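Local coordinates for protein aeromonas extracellular serine protease (Aeromonas sobria, PDB 3WQB) that cleaves peptide bonds after paired basic residues, one of them lysine, as a calcium-binding, furin-like secreted subtilase and probable virulence factor, at residues P30-G42 and F46-W60. The protein carries 1 engineered substitution. Numbering follows the deposited sequence.
Sequences PLQDQQWYLLNSG and FSARGGIAGNDLNLW
Asn-40 is buried against residues 52-56 and bonds to them through both backbone and side chain, in the tightly packed part of the contact. Its N donates to Asp-56 OD2 over 2.7 Å, nearly straight at 172° and on the anti lone pair of the carboxylate oxygen. With CG anti to the backbone N (chi1 -174°), the amide reaches across to residues 52-55, where ND2 donates to Asn-55 O at 2.9 Å; that acceptor lies in the amide plane, although the donor stands tilted from the carbonyl plane. The other amide atom, OD1, accepts from Gly-42 N in an Asx turn and from a water that Gly-51 N also binds, so partners at both ends of the amide fix its rotation. Asn-40 O in turn accepts from Gly-54 N at 2.9 Å, inside the type II turn of Ile-52 to Asn-55. Asp-56 OD1 closes a second Asx turn on Asn-58 N; Arg-18 bridges to OD1 and Arg-23 to OD2, which would offset the carboxylate's charge. Both segments belong to the long loop region, largely without regular secondary structure, that precedes helix 60-64 of the subtilisin domain and lies against strands 277-282 and 293-296. Trp-36 brings its ring edge to Asn-55 O, 3.3 Å from CZ3, while its NE1 bonds to Ala-292 O. Further along, Leu-57 N donates to Tyr-37 O, and Leu-38 CD2 touches Leu-59 CD2 at 4.0 Å. At Phe-46, Gln-34 CG sits over one face, 3.9 Å from the ring centroid, in a CH-pi contact, and Leu-31 CD2 approaches CZ. The looser, wetter side is at Gly-42, near exposed Ser-41, Ile-52 and Ala-53: backbone contacts prevail, among them Gly-50 CA-H against Gly-42 O at 3.3 Å, and a second water bridges Gly-42 O to Gly-51 O.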
ATOM      1  N   PRO A  30     -14.465  26.041   9.915  1.00 14.55           N
ATOM      2  CA  PRO A  30     -13.473  26.910  10.551  1.00 14.60           C
ATOM      3  C   PRO A  30     -12.014  26.468  10.432  1.00 14.06           C
ATOM      4  O   PRO A  30     -11.121  27.304  10.503  1.00 15.19           O
ATOM      5  CB  PRO A  30     -13.928  26.958  12.018  1.00 14.95           C
ATOM      6  CG  PRO A  30     -15.405  26.710  11.939  1.00 16.24           C
ATOM      7  CD  PRO A  30     -15.539  25.669  10.850  1.00 14.82           C
ATOM      8  N   LEU A  31     -11.769  25.175  10.221  1.00 13.51           N
ATOM      9  CA  LEU A  31     -10.394  24.685  10.147  1.00 13.34           C
ATOM     10  C   LEU A  31      -9.873  24.491   8.725  1.00 12.89           C
ATOM     11  O   LEU A  31      -8.716  24.086   8.537  1.00 13.93           O
ATOM     12  CB  LEU A  31     -10.233  23.379  10.936  1.00 13.21           C
ATOM     13  CG  LEU A  31     -10.676  23.390  12.398  1.00 13.22           C
ATOM     14  CD1 LEU A  31     -10.538  21.983  12.955  1.00 14.71           C
ATOM     15  CD2 LEU A  31      -9.862  24.374  13.224  1.00 14.09           C
ATOM     16  N   GLN A  32     -10.695  24.777   7.717  1.00 12.56           N
ATOM     17  CA  GLN A  32     -10.292  24.437   6.345  1.00 12.72           C
ATOM     18  C   GLN A  32      -9.072  25.200   5.846  1.00 12.74           C
ATOM     19  O   GLN A  32      -8.324  24.693   5.012  1.00 12.84           O
ATOM     20  CB  GLN A  32     -11.460  24.531   5.361  1.00 12.56           C
ATOM     21  CG  GLN A  32     -11.940  25.934   5.012  1.00 12.57           C
ATOM     22  CD  GLN A  32     -13.100  25.881   4.050  1.00 12.99           C
ATOM     23  OE1 GLN A  32     -14.157  25.342   4.371  1.00 13.09           O
ATOM     24  NE2 GLN A  32     -12.906  26.420   2.850  1.00 13.32           N
ATOM     25  N   ASP A  33      -8.854  26.403   6.361  1.00 13.00           N
ATOM     26  CA  ASP A  33      -7.669  27.162   5.968  1.00 12.78           C
ATOM     27  C   ASP A  33      -6.376  26.607   6.557  1.00 13.03           C
ATOM     28  O   ASP A  33      -5.294  27.042   6.178  1.00 13.33           O
ATOM     29  CB  ASP A  33      -7.832  28.660   6.264  1.00 13.83           C
ATOM     30  CG  ASP A  33      -8.847  29.323   5.350  1.00 15.84           C
ATOM     31  OD1 ASP A  33      -8.898  28.974   4.148  1.00 18.64           O
ATOM     32  OD2 ASP A  33      -9.596  30.198   5.835  1.00 21.08           O
ATOM     33  N   GLN A  34      -6.497  25.638   7.470  1.00 12.26           N
ATOM     34  CA  GLN A  34      -5.330  24.935   7.996  1.00 12.28           C
ATOM     35  C   GLN A  34      -5.163  23.522   7.432  1.00 11.73           C
ATOM     36  O   GLN A  34      -4.268  22.777   7.848  1.00 11.98           O
ATOM     37  CB  GLN A  34      -5.315  24.969   9.529  1.00 12.34           C
ATOM     38  CG  GLN A  34      -4.945  26.347  10.071  1.00 13.27           C
ATOM     39  CD  GLN A  34      -3.463  26.637  10.012  1.00 14.39           C
ATOM     40  OE1 GLN A  34      -2.765  26.210   9.091  1.00 13.25           O
ATOM     41  NE2 GLN A  34      -2.965  27.351  11.009  1.00 16.00           N
ATOM     42  N   GLN A  35      -6.023  23.169   6.477  1.00 11.49           N
ATOM     43  CA  GLN A  35      -5.876  21.927   5.706  1.00 10.77           C
ATOM     44  C   GLN A  35      -5.038  22.250   4.460  1.00 10.68           C
ATOM     45  O   GLN A  35      -5.572  22.496   3.376  1.00 11.78           O
ATOM     46  CB  GLN A  35      -7.243  21.375   5.310  1.00 10.71           C
ATOM     47  CG  GLN A  35      -8.115  20.950   6.485  1.00 10.66           C
ATOM     48  CD  GLN A  35      -9.502  20.552   6.030  1.00 11.34           C
ATOM     49  OE1 GLN A  35     -10.455  21.321   6.166  1.00 12.01           O
ATOM     50  NE2 GLN A  35      -9.620  19.357   5.459  1.00 12.43           N
ATOM     51  N   TRP A  36      -3.721  22.268   4.631  1.00 10.83           N
ATOM     52  CA  TRP A  36      -2.822  22.652   3.539  1.00 10.32           C
ATOM     53  C   TRP A  36      -2.930  21.687   2.376  1.00 10.47           C
ATOM     54  O   TRP A  36      -2.567  22.031   1.259  1.00 10.52           O
ATOM     55  CB  TRP A  36      -1.359  22.731   4.021  1.00 10.60           C
ATOM     56  CG  TRP A  36      -0.844  21.401   4.512  1.00 10.84           C
ATOM     57  CD1 TRP A  36      -0.914  20.923   5.787  1.00 11.23           C
ATOM     58  CD2 TRP A  36      -0.238  20.362   3.727  1.00 11.58           C
ATOM     59  NE1 TRP A  36      -0.374  19.658   5.853  1.00 11.30           N
ATOM     60  CE2 TRP A  36       0.045  19.288   4.603  1.00 10.74           C
ATOM     61  CE3 TRP A  36       0.107  20.239   2.372  1.00 12.21           C
ATOM     62  CZ2 TRP A  36       0.645  18.098   4.167  1.00 12.18           C
ATOM     63  CZ3 TRP A  36       0.712  19.060   1.940  1.00 11.56           C
ATOM     64  CH2 TRP A  36       0.985  18.007   2.843  1.00 11.84           C
ATOM     65  N   TYR A  37      -3.394  20.474   2.645  1.00 10.49           N
ATOM     66  CA  TYR A  37      -3.520  19.484   1.595  1.00 10.55           C
ATOM     67  C   TYR A  37      -4.632  19.811   0.602  1.00 10.70           C
ATOM     68  O   TYR A  37      -4.557  19.422  -0.567  1.00 11.12           O
ATOM     69  CB  TYR A  37      -3.666  18.073   2.177  1.00 10.72           C
ATOM     70  CG  TYR A  37      -4.791  17.859   3.165  1.00 11.03           C
ATOM     71  CD1 TYR A  37      -4.602  18.096   4.532  1.00 11.22           C
ATOM     72  CD2 TYR A  37      -6.013  17.345   2.751  1.00 11.22           C
ATOM     73  CE1 TYR A  37      -5.622  17.839   5.456  1.00 10.63           C
ATOM     74  CE2 TYR A  37      -7.038  17.097   3.662  1.00 10.59           C
ATOM     75  CZ  TYR A  37      -6.834  17.353   5.012  1.00 10.66           C
ATOM     76  OH  TYR A  37      -7.834  17.093   5.915  1.00 11.98           O
ATOM     77  N   LEU A  38      -5.647  20.544   1.057  1.00 10.70           N
ATOM     78  CA  LEU A  38      -6.675  21.049   0.143  1.00 10.92           C
ATOM     79  C   LEU A  38      -6.114  22.195  -0.696  1.00 11.27           C
ATOM     80  O   LEU A  38      -6.311  22.241  -1.909  1.00 12.25           O
ATOM     81  CB  LEU A  38      -7.899  21.556   0.909  1.00 10.73           C
ATOM     82  CG  LEU A  38      -8.677  20.591   1.804  1.00 10.45           C
ATOM     83  CD1 LEU A  38      -9.840  21.330   2.435  1.00 13.12           C
ATOM     84  CD2 LEU A  38      -9.159  19.388   0.999  1.00 11.38           C
ATOM     85  N   LEU A  39      -5.427  23.120  -0.029  1.00 12.01           N
ATOM     86  CA  LEU A  39      -4.846  24.299  -0.663  1.00 12.14           C
ATOM     87  C   LEU A  39      -3.720  24.747   0.255  1.00 11.73           C
ATOM     88  O   LEU A  39      -3.947  25.118   1.419  1.00 12.27           O
ATOM     89  CB  LEU A  39      -5.900  25.401  -0.846  1.00 12.73           C
ATOM     90  CG  LEU A  39      -5.564  26.608  -1.731  1.00 12.80           C
ATOM     91  CD1 LEU A  39      -6.825  27.350  -2.098  1.00 14.63           C
ATOM     92  CD2 LEU A  39      -4.602  27.561  -1.036  1.00 13.77           C
ATOM     93  N   ASN A  40      -2.506  24.672  -0.266  1.00 11.50           N
ATOM     94  CA  ASN A  40      -1.307  24.969   0.500  1.00 11.93           C
ATOM     95  C   ASN A  40      -0.868  26.390   0.211  1.00 12.68           C
ATOM     96  O   ASN A  40      -0.365  26.681  -0.874  1.00 13.11           O
ATOM     97  CB  ASN A  40      -0.205  23.980   0.114  1.00 11.31           C
ATOM     98  CG  ASN A  40       1.053  24.118   0.956  1.00 11.32           C
ATOM     99  OD1 ASN A  40       1.303  25.142   1.596  1.00 12.14           O
ATOM    100  ND2 ASN A  40       1.862  23.064   0.948  1.00 11.17           N
ATOM    101  N   SER A  41      -1.096  27.272   1.183  1.00 13.14           N
ATOM    102  CA  SER A  41      -0.681  28.673   1.082  1.00 13.85           C
ATOM    103  C   SER A  41       0.540  28.945   1.954  1.00 14.05           C
ATOM    104  O   SER A  41       0.826  30.093   2.282  1.00 15.09           O
ATOM    105  CB  SER A  41      -1.828  29.580   1.521  1.00 14.46           C
ATOM    106  OG  SER A  41      -2.159  29.316   2.874  1.00 16.54           O
ATOM    107  N   GLY A  42       1.249  27.888   2.342  1.00 13.60           N
ATOM    108  CA  GLY A  42       2.398  28.027   3.239  1.00 13.47           C
ATOM    109  C   GLY A  42       1.989  28.091   4.700  1.00 13.20           C
ATOM    110  O   GLY A  42       2.795  28.490   5.552  1.00 14.17           O
ATOM    111  N   PHE A  46      -1.204  24.322  12.215  1.00 12.39           N
ATOM    112  CA  PHE A  46      -1.066  24.375  13.686  1.00 12.39           C
ATOM    113  C   PHE A  46       0.254  23.810  14.219  1.00 12.55           C
ATOM    114  O   PHE A  46       0.453  23.703  15.434  1.00 13.44           O
ATOM    115  CB  PHE A  46      -2.272  23.770  14.416  1.00 12.32           C
ATOM    116  CG  PHE A  46      -3.594  24.364  14.012  1.00 12.14           C
ATOM    117  CD1 PHE A  46      -3.947  25.658  14.401  1.00 12.75           C
ATOM    118  CD2 PHE A  46      -4.502  23.619  13.257  1.00 11.82           C
ATOM    119  CE1 PHE A  46      -5.181  26.196  14.047  1.00 13.33           C
ATOM    120  CE2 PHE A  46      -5.742  24.151  12.893  1.00 13.21           C
ATOM    121  CZ  PHE A  46      -6.084  25.450  13.289  1.00 12.06           C
ATOM    122  N   SER A  47       1.160  23.467  13.308  1.00 12.90           N
ATOM    123  CA  SER A  47       2.514  23.070  13.670  1.00 13.43           C
ATOM    124  C   SER A  47       3.400  24.309  13.766  1.00 14.00           C
ATOM    125  O   SER A  47       2.938  25.431  13.543  1.00 13.86           O
ATOM    126  CB  SER A  47       3.078  22.089  12.639  1.00 13.34           C
ATOM    127  OG  SER A  47       3.628  22.767  11.524  1.00 13.20           O
ATOM    128  N   ALA A  48       4.678  24.096  14.068  1.00 14.55           N
ATOM    129  CA  ALA A  48       5.606  25.204  14.304  1.00 15.41           C
ATOM    130  C   ALA A  48       5.934  26.020  13.051  1.00 15.82           C
ATOM    131  O   ALA A  48       6.297  27.190  13.156  1.00 17.30           O
ATOM    132  CB  ALA A  48       6.877  24.706  14.969  1.00 15.66           C
ATOM    133  N   ARG A  49       5.807  25.420  11.866  1.00 16.19           N
ATOM    134  CA  ARG A  49       6.084  26.163  10.631  1.00 16.23           C
ATOM    135  C   ARG A  49       5.268  25.659   9.452  1.00 15.87           C
ATOM    136  O   ARG A  49       4.775  24.534   9.467  1.00 16.28           O
ATOM    137  CB  ARG A  49       7.585  26.157  10.284  1.00 16.87           C
ATOM    138  CG  ARG A  49       8.106  24.856   9.673  1.00 17.31           C
ATOM    139  CD  ARG A  49       9.386  25.118   8.881  1.00 18.45           C
ATOM    140  NE  ARG A  49       9.988  23.887   8.362  1.00 18.52           N
ATOM    141  CZ  ARG A  49       9.669  23.313   7.201  1.00 19.35           C
ATOM    142  NH1 ARG A  49       8.744  23.842   6.409  1.00 19.89           N
ATOM    143  NH2 ARG A  49      10.273  22.194   6.830  1.00 19.05           N
ATOM    144  N   GLY A  50       5.127  26.514   8.446  1.00 15.47           N
ATOM    145  CA  GLY A  50       4.464  26.156   7.202  1.00 15.36           C
ATOM    146  C   GLY A  50       5.441  25.607   6.174  1.00 14.93           C
ATOM    147  O   GLY A  50       6.658  25.654   6.352  1.00 15.13           O
ATOM    148  N   GLY A  51       4.888  25.069   5.098  1.00 14.77           N
ATOM    149  CA  GLY A  51       5.678  24.545   3.993  1.00 14.53           C
ATOM    150  C   GLY A  51       5.761  25.548   2.866  1.00 14.95           C
ATOM    151  O   GLY A  51       5.858  26.761   3.093  1.00 16.13           O
ATOM    152  N   ILE A  52       5.719  25.031   1.646  1.00 14.54           N
ATOM    153  CA  ILE A  52       5.885  25.843   0.454  1.00 14.55           C
ATOM    154  C   ILE A  52       4.576  25.828  -0.328  1.00 14.30           C
ATOM    155  O   ILE A  52       4.045  24.770  -0.658  1.00 14.20           O
ATOM    156  CB  ILE A  52       7.074  25.330  -0.399  1.00 14.70           C
ATOM    157  CG1 ILE A  52       8.375  25.412   0.414  1.00 15.84           C
ATOM    158  CG2 ILE A  52       7.192  26.135  -1.689  1.00 15.45           C
ATOM    159  CD1 ILE A  52       9.568  24.743  -0.243  1.00 18.83           C
ATOM    160  N   ALA A  53       4.049  27.016  -0.602  1.00 14.15           N
ATOM    161  CA  ALA A  53       2.765  27.163  -1.278  1.00 13.92           C
ATOM    162  C   ALA A  53       2.677  26.391  -2.592  1.00 14.31           C
ATOM    163  O   ALA A  53       3.653  26.321  -3.349  1.00 14.73           O
ATOM    164  CB  ALA A  53       2.469  28.643  -1.503  1.00 13.91           C
ATOM    165  N   GLY A  54       1.508  25.798  -2.839  1.00 13.86           N
ATOM    166  CA  GLY A  54       1.226  25.079  -4.086  1.00 13.52           C
ATOM    167  C   GLY A  54       1.304  23.566  -3.975  1.00 12.97           C
ATOM    168  O   GLY A  54       0.805  22.847  -4.839  1.00 12.90           O
ATOM    169  N   ASN A  55       1.934  23.090  -2.908  1.00 12.39           N
ATOM    170  CA  ASN A  55       2.126  21.661  -2.684  1.00 11.78           C
ATOM    171  C   ASN A  55       0.921  21.051  -1.970  1.00 11.60           C
ATOM    172  O   ASN A  55       0.872  20.943  -0.748  1.00 11.30           O
ATOM    173  CB  ASN A  55       3.443  21.440  -1.942  1.00 12.23           C
ATOM    174  CG  ASN A  55       4.630  21.841  -2.782  1.00 12.95           C
ATOM    175  OD1 ASN A  55       5.338  22.808  -2.476  1.00 15.86           O
ATOM    176  ND2 ASN A  55       4.848  21.110  -3.863  1.00 12.42           N
ATOM    177  N   ASP A  56      -0.061  20.685  -2.784  1.00 10.90           N
ATOM    178  CA  ASP A  56      -1.374  20.249  -2.328  1.00 10.83           C
ATOM    179  C   ASP A  56      -1.996  19.403  -3.439  1.00 10.27           C
ATOM    180  O   ASP A  56      -1.320  19.069  -4.414  1.00 10.40           O
ATOM    181  CB  ASP A  56      -2.238  21.475  -1.982  1.00 11.26           C
ATOM    182  CG  ASP A  56      -2.268  22.511  -3.099  1.00 11.44           C
ATOM    183  OD1 ASP A  56      -2.420  22.115  -4.274  1.00 11.23           O
ATOM    184  OD2 ASP A  56      -2.150  23.720  -2.800  1.00 12.62           O
ATOM    185  N   LEU A  57      -3.283  19.085  -3.318  1.00 10.44           N
ATOM    186  CA  LEU A  57      -3.945  18.242  -4.313  1.00 10.71           C
ATOM    187  C   LEU A  57      -4.466  19.005  -5.532  1.00 10.39           C
ATOM    188  O   LEU A  57      -5.083  18.410  -6.427  1.00 10.52           O
ATOM    189  CB  LEU A  57      -5.067  17.435  -3.666  1.00 11.09           C
ATOM    190  CG  LEU A  57      -4.602  16.506  -2.548  1.00 10.60           C
ATOM    191  CD1 LEU A  57      -5.802  15.995  -1.764  1.00 11.78           C
ATOM    192  CD2 LEU A  57      -3.765  15.341  -3.086  1.00 11.58           C
ATOM    193  N   ASN A  58      -4.227  20.321  -5.558  1.00 10.76           N
ATOM    194  CA  ASN A  58      -4.717  21.231  -6.607  1.00 10.73           C
ATOM    195  C   ASN A  58      -6.146  20.914  -7.002  1.00 10.75           C
ATOM    196  O   ASN A  58      -6.439  20.570  -8.151  1.00 11.30           O
ATOM    197  CB  ASN A  58      -3.788  21.306  -7.834  1.00 11.15           C
ATOM    198  CG  ASN A  58      -3.997  22.592  -8.630  1.00 11.31           C
ATOM    199  OD1 ASN A  58      -4.181  23.666  -8.057  1.00 11.93           O
ATOM    200  ND2 ASN A  58      -3.985  22.482  -9.945  1.00 11.91           N
ATOM    201  N   LEU A  59      -7.038  21.018  -6.019  1.00 10.26           N
ATOM    202  CA  LEU A  59      -8.438  20.634  -6.196  1.00 10.24           C
ATOM    203  C   LEU A  59      -9.380  21.829  -6.090  1.00 10.17           C
ATOM    204  O   LEU A  59     -10.602  21.662  -6.127  1.00 10.79           O
ATOM    205  CB  LEU A  59      -8.844  19.557  -5.181  1.00 10.46           C
ATOM    206  CG  LEU A  59      -8.573  19.811  -3.695  1.00 10.30           C
ATOM    207  CD1 LEU A  59      -9.354  20.991  -3.140  1.00 11.76           C
ATOM    208  CD2 LEU A  59      -8.886  18.547  -2.910  1.00 10.39           C
ATOM    209  N   TRP A  60      -8.821  23.035  -5.995  1.00 10.47           N
ATOM    210  CA  TRP A  60      -9.651  24.224  -5.772  1.00 10.86           C
ATOM    211  C   TRP A  60     -10.719  24.451  -6.858  1.00 10.85           C
ATOM    212  O   TRP A  60     -11.812  24.921  -6.562  1.00 11.35           O
ATOM    213  CB  TRP A  60      -8.775  25.459  -5.580  1.00 10.86           C
ATOM    214  CG  TRP A  60      -7.941  25.832  -6.767  1.00 11.35           C
ATOM    215  CD1 TRP A  60      -6.639  25.493  -6.998  1.00 11.04           C
ATOM    216  CD2 TRP A  60      -8.354  26.637  -7.881  1.00 11.78           C
ATOM    217  NE1 TRP A  60      -6.215  26.033  -8.192  1.00 11.50           N
ATOM    218  CE2 TRP A  60      -7.249  26.736  -8.754  1.00 11.87           C
ATOM    219  CE3 TRP A  60      -9.557  27.273  -8.231  1.00 12.12           C
ATOM    220  CZ2 TRP A  60      -7.303  27.459  -9.949  1.00 12.71           C
ATOM    221  CZ3 TRP A  60      -9.611  27.986  -9.428  1.00 13.12           C
ATOM    222  CH2 TRP A  60      -8.494  28.067 -10.271  1.00 13.25           C
TER
HETATM  223  O   HOH W   1      -6.161  23.390  -4.361  1.00 11.26           O
HETATM  224  O   HOH W   2       2.279  24.695   4.231  1.00 12.98           O
HETATM  225  O   HOH W   3       5.492  28.770   4.850  1.00 20.64           O